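Side-chain contact in TetR family transcriptional regulator (Clostridium perfringens, PDB 6AZH), which probably binds DNA as a dimeric TetR-type transcriptional regulator, with a putative role in controlling fatty acid metabolism: residues 121-124 with 125-129. Residues are numbered along the deposited sequence; the frame is centred on the assembly and turned at random.
Sequences KITE and YIEGI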
ATOM      1  N   LYS A 121      -2.236   8.402 -12.905  1.00 22.11           N
ATOM      2  CA  LYS A 121      -3.656   8.062 -12.952  1.00 26.39           C
ATOM      3  C   LYS A 121      -4.261   8.002 -11.555  1.00 22.43           C
ATOM      4  O   LYS A 121      -5.390   8.450 -11.343  1.00 24.05           O
ATOM      5  CB  LYS A 121      -3.852   6.725 -13.662  1.00 28.24           C
ATOM      6  CG  LYS A 121      -4.386   6.831 -15.076  1.00 36.35           C
ATOM      7  CD  LYS A 121      -3.407   7.503 -15.996  1.00 33.71           C
ATOM      8  CE  LYS A 121      -3.503   6.932 -17.418  1.00 35.49           C
ATOM      9  NZ  LYS A 121      -4.793   7.297 -18.086  1.00 38.47           N
ATOM     10  N   ILE A 122      -3.529   7.433 -10.597  1.00 21.10           N
ATOM     11  CA  ILE A 122      -4.002   7.400  -9.214  1.00 18.35           C
ATOM     12  C   ILE A 122      -4.091   8.812  -8.653  1.00 20.99           C
ATOM     13  O   ILE A 122      -5.028   9.147  -7.913  1.00 24.14           O
ATOM     14  CB  ILE A 122      -3.075   6.496  -8.375  1.00 17.80           C
ATOM     15  CG1 ILE A 122      -3.149   5.044  -8.890  1.00 18.87           C
ATOM     16  CG2 ILE A 122      -3.386   6.598  -6.895  1.00 21.44           C
ATOM     17  CD1 ILE A 122      -4.531   4.423  -8.832  1.00 20.29           C
ATOM     18  N   THR A 123      -3.122   9.661  -8.999  1.00 20.51           N
ATOM     19  CA  THR A 123      -3.130  11.049  -8.534  1.00 19.48           C
ATOM     20  C   THR A 123      -4.373  11.779  -9.013  1.00 21.69           C
ATOM     21  O   THR A 123      -4.999  12.520  -8.242  1.00 22.37           O
ATOM     22  CB  THR A 123      -1.857  11.763  -9.002  1.00 22.70           C
ATOM     23  OG1 THR A 123      -0.734  11.207  -8.312  1.00 22.09           O
ATOM     24  CG2 THR A 123      -1.914  13.269  -8.703  1.00 24.15           C
ATOM     25  N   GLU A 124      -4.752  11.577 -10.283  1.00 22.83           N
ATOM     26  CA  GLU A 124      -6.017  12.110 -10.782  1.00 26.98           C
ATOM     27  C   GLU A 124      -7.190  11.705  -9.897  1.00 25.17           C
ATOM     28  O   GLU A 124      -8.056  12.532  -9.578  1.00 25.53           O
ATOM     29  CB  GLU A 124      -6.260  11.639 -12.216  1.00 25.41           C
ATOM     30  CG  GLU A 124      -5.384  12.327 -13.252  1.00 33.12           C
ATOM     31  CD  GLU A 124      -5.493  11.683 -14.632  1.00 40.87           C
ATOM     32  OE1 GLU A 124      -6.418  10.873 -14.850  1.00 41.31           O
ATOM     33  OE2 GLU A 124      -4.646  11.989 -15.499  1.00 48.75           O
ATOM     34  N   TYR A 125      -7.245  10.436  -9.494  1.00 24.31           N
ATOM     35  CA  TYR A 125      -8.300  10.008  -8.583  1.00 24.03           C
ATOM     36  C   TYR A 125      -8.187  10.718  -7.237  1.00 22.02           C
ATOM     37  O   TYR A 125      -9.186  11.209  -6.697  1.00 24.85           O
ATOM     38  CB  TYR A 125      -8.260   8.488  -8.395  1.00 25.50           C
ATOM     39  CG  TYR A 125      -9.276   7.980  -7.397  1.00 21.67           C
ATOM     40  CD1 TYR A 125     -10.589   7.733  -7.781  1.00 23.54           C
ATOM     41  CD2 TYR A 125      -8.933   7.759  -6.069  1.00 21.26           C
ATOM     42  CE1 TYR A 125     -11.513   7.280  -6.886  1.00 24.49           C
ATOM     43  CE2 TYR A 125      -9.864   7.307  -5.162  1.00 25.12           C
ATOM     44  CZ  TYR A 125     -11.155   7.069  -5.579  1.00 24.95           C
ATOM     45  OH  TYR A 125     -12.096   6.617  -4.679  1.00 24.63           O
ATOM     46  N   ILE A 126      -6.975  10.783  -6.674  1.00 21.70           N
ATOM     47  CA  ILE A 126      -6.796  11.379  -5.348  1.00 21.99           C
ATOM     48  C   ILE A 126      -7.151  12.866  -5.355  1.00 23.76           C
ATOM     49  O   ILE A 126      -7.605  13.408  -4.338  1.00 24.17           O
ATOM     50  CB  ILE A 126      -5.358  11.113  -4.850  1.00 21.57           C
ATOM     51  CG1 ILE A 126      -5.172   9.620  -4.576  1.00 19.33           C
ATOM     52  CG2 ILE A 126      -5.027  11.915  -3.577  1.00 21.35           C
ATOM     53  CD1 ILE A 126      -3.756   9.223  -4.281  1.00 20.20           C
ATOM     54  N   GLU A 127      -6.994  13.540  -6.499  1.00 22.99           N
ATOM     55  CA  GLU A 127      -7.374  14.950  -6.574  1.00 23.29           C
ATOM     56  C   GLU A 127      -8.864  15.152  -6.343  1.00 24.30           C
ATOM     57  O   GLU A 127      -9.275  16.208  -5.849  1.00 23.98           O
ATOM     58  CB  GLU A 127      -6.965  15.538  -7.927  1.00 27.86           C
ATOM     59  CG  GLU A 127      -5.490  15.882  -7.996  1.00 30.53           C
ATOM     60  CD  GLU A 127      -4.993  16.058  -9.419  1.00 34.79           C
ATOM     61  OE1 GLU A 127      -5.808  15.941 -10.363  1.00 36.06           O
ATOM     62  OE2 GLU A 127      -3.782  16.309  -9.584  1.00 36.95           O
ATOM     63  N   GLY A 128      -9.694  14.173  -6.705  1.00 19.20           N
ATOM     64  CA  GLY A 128     -11.106  14.270  -6.365  1.00 25.50           C
ATOM     65  C   GLY A 128     -11.337  14.265  -4.865  1.00 24.01           C
ATOM     66  O   GLY A 128     -12.161  15.027  -4.352  1.00 26.62           O
ATOM     67  N   ILE A 129     -10.606  13.406  -4.140  1.00 21.97           N
ATOM     68  CA  ILE A 129     -10.662  13.409  -2.679  1.00 19.11           C
ATOM     69  C   ILE A 129     -10.223  14.761  -2.134  1.00 20.57           C
ATOM     70  O   ILE A 129     -10.844  15.310  -1.216  1.00 19.72           O
ATOM     71  CB  ILE A 129      -9.803  12.265  -2.093  1.00 20.15           C
ATOM     72  CG1 ILE A 129     -10.325  10.888  -2.544  1.00 19.75           C
ATOM     73  CG2 ILE A 129      -9.748  12.356  -0.542  1.00 17.71           C
ATOM     74  CD1 ILE A 129      -9.358   9.724  -2.231  1.00 25.17           C
TER
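Ile126 N donates to Ile122 O at 2.8 Å, and Glu127 N reaches Thr123 O, also at 2.8 Å. The preceding bond is longer: Tyr125 N lies 3.3 Å from Lys121 O. These three i to i+4 bonds are those of a regular alpha-helix. At the next residue the pattern changes, for Gly128 N is 3.7 Å from Glu124 O and instead makes a weak bond to Tyr125 O.

Two side-chain pairs follow the same spacing. CG2 of Ile122 meets CD1 of Ile126 at 3.7 Å, an apolar contact along the buried side of the helix. CG2 of Thr123, turned anti to the backbone N (chi1 -68° for OG1), lies 3.7 Å from OE2 of Glu127, whose CG passes close to Thr123 O before the chain runs on extended to the carboxylate. The same torsion sets Thr123 OG1 beside its own backbone N, where it hydrogen-bonds Arg119 O one turn back; that carbonyl thus satisfies the hydroxyl. The carboxylates of Glu124 and Glu127 stay apart.

Tyr125, with CG anti to its N (chi1 177°), carries its ring away from this turn, and the OH of the buried Tyr125 is hydrogen-bonded to Gln90 OE1 on helix 79-96. Within the C-terminal domain, which in TetR relatives usually binds the effector, helix 113-138 packs through Tyr125 on helices 79-96 and 50-74, and through Ile122 and Ile126 on helix 147-165, while Thr123 touches Ser167 of the second subunit.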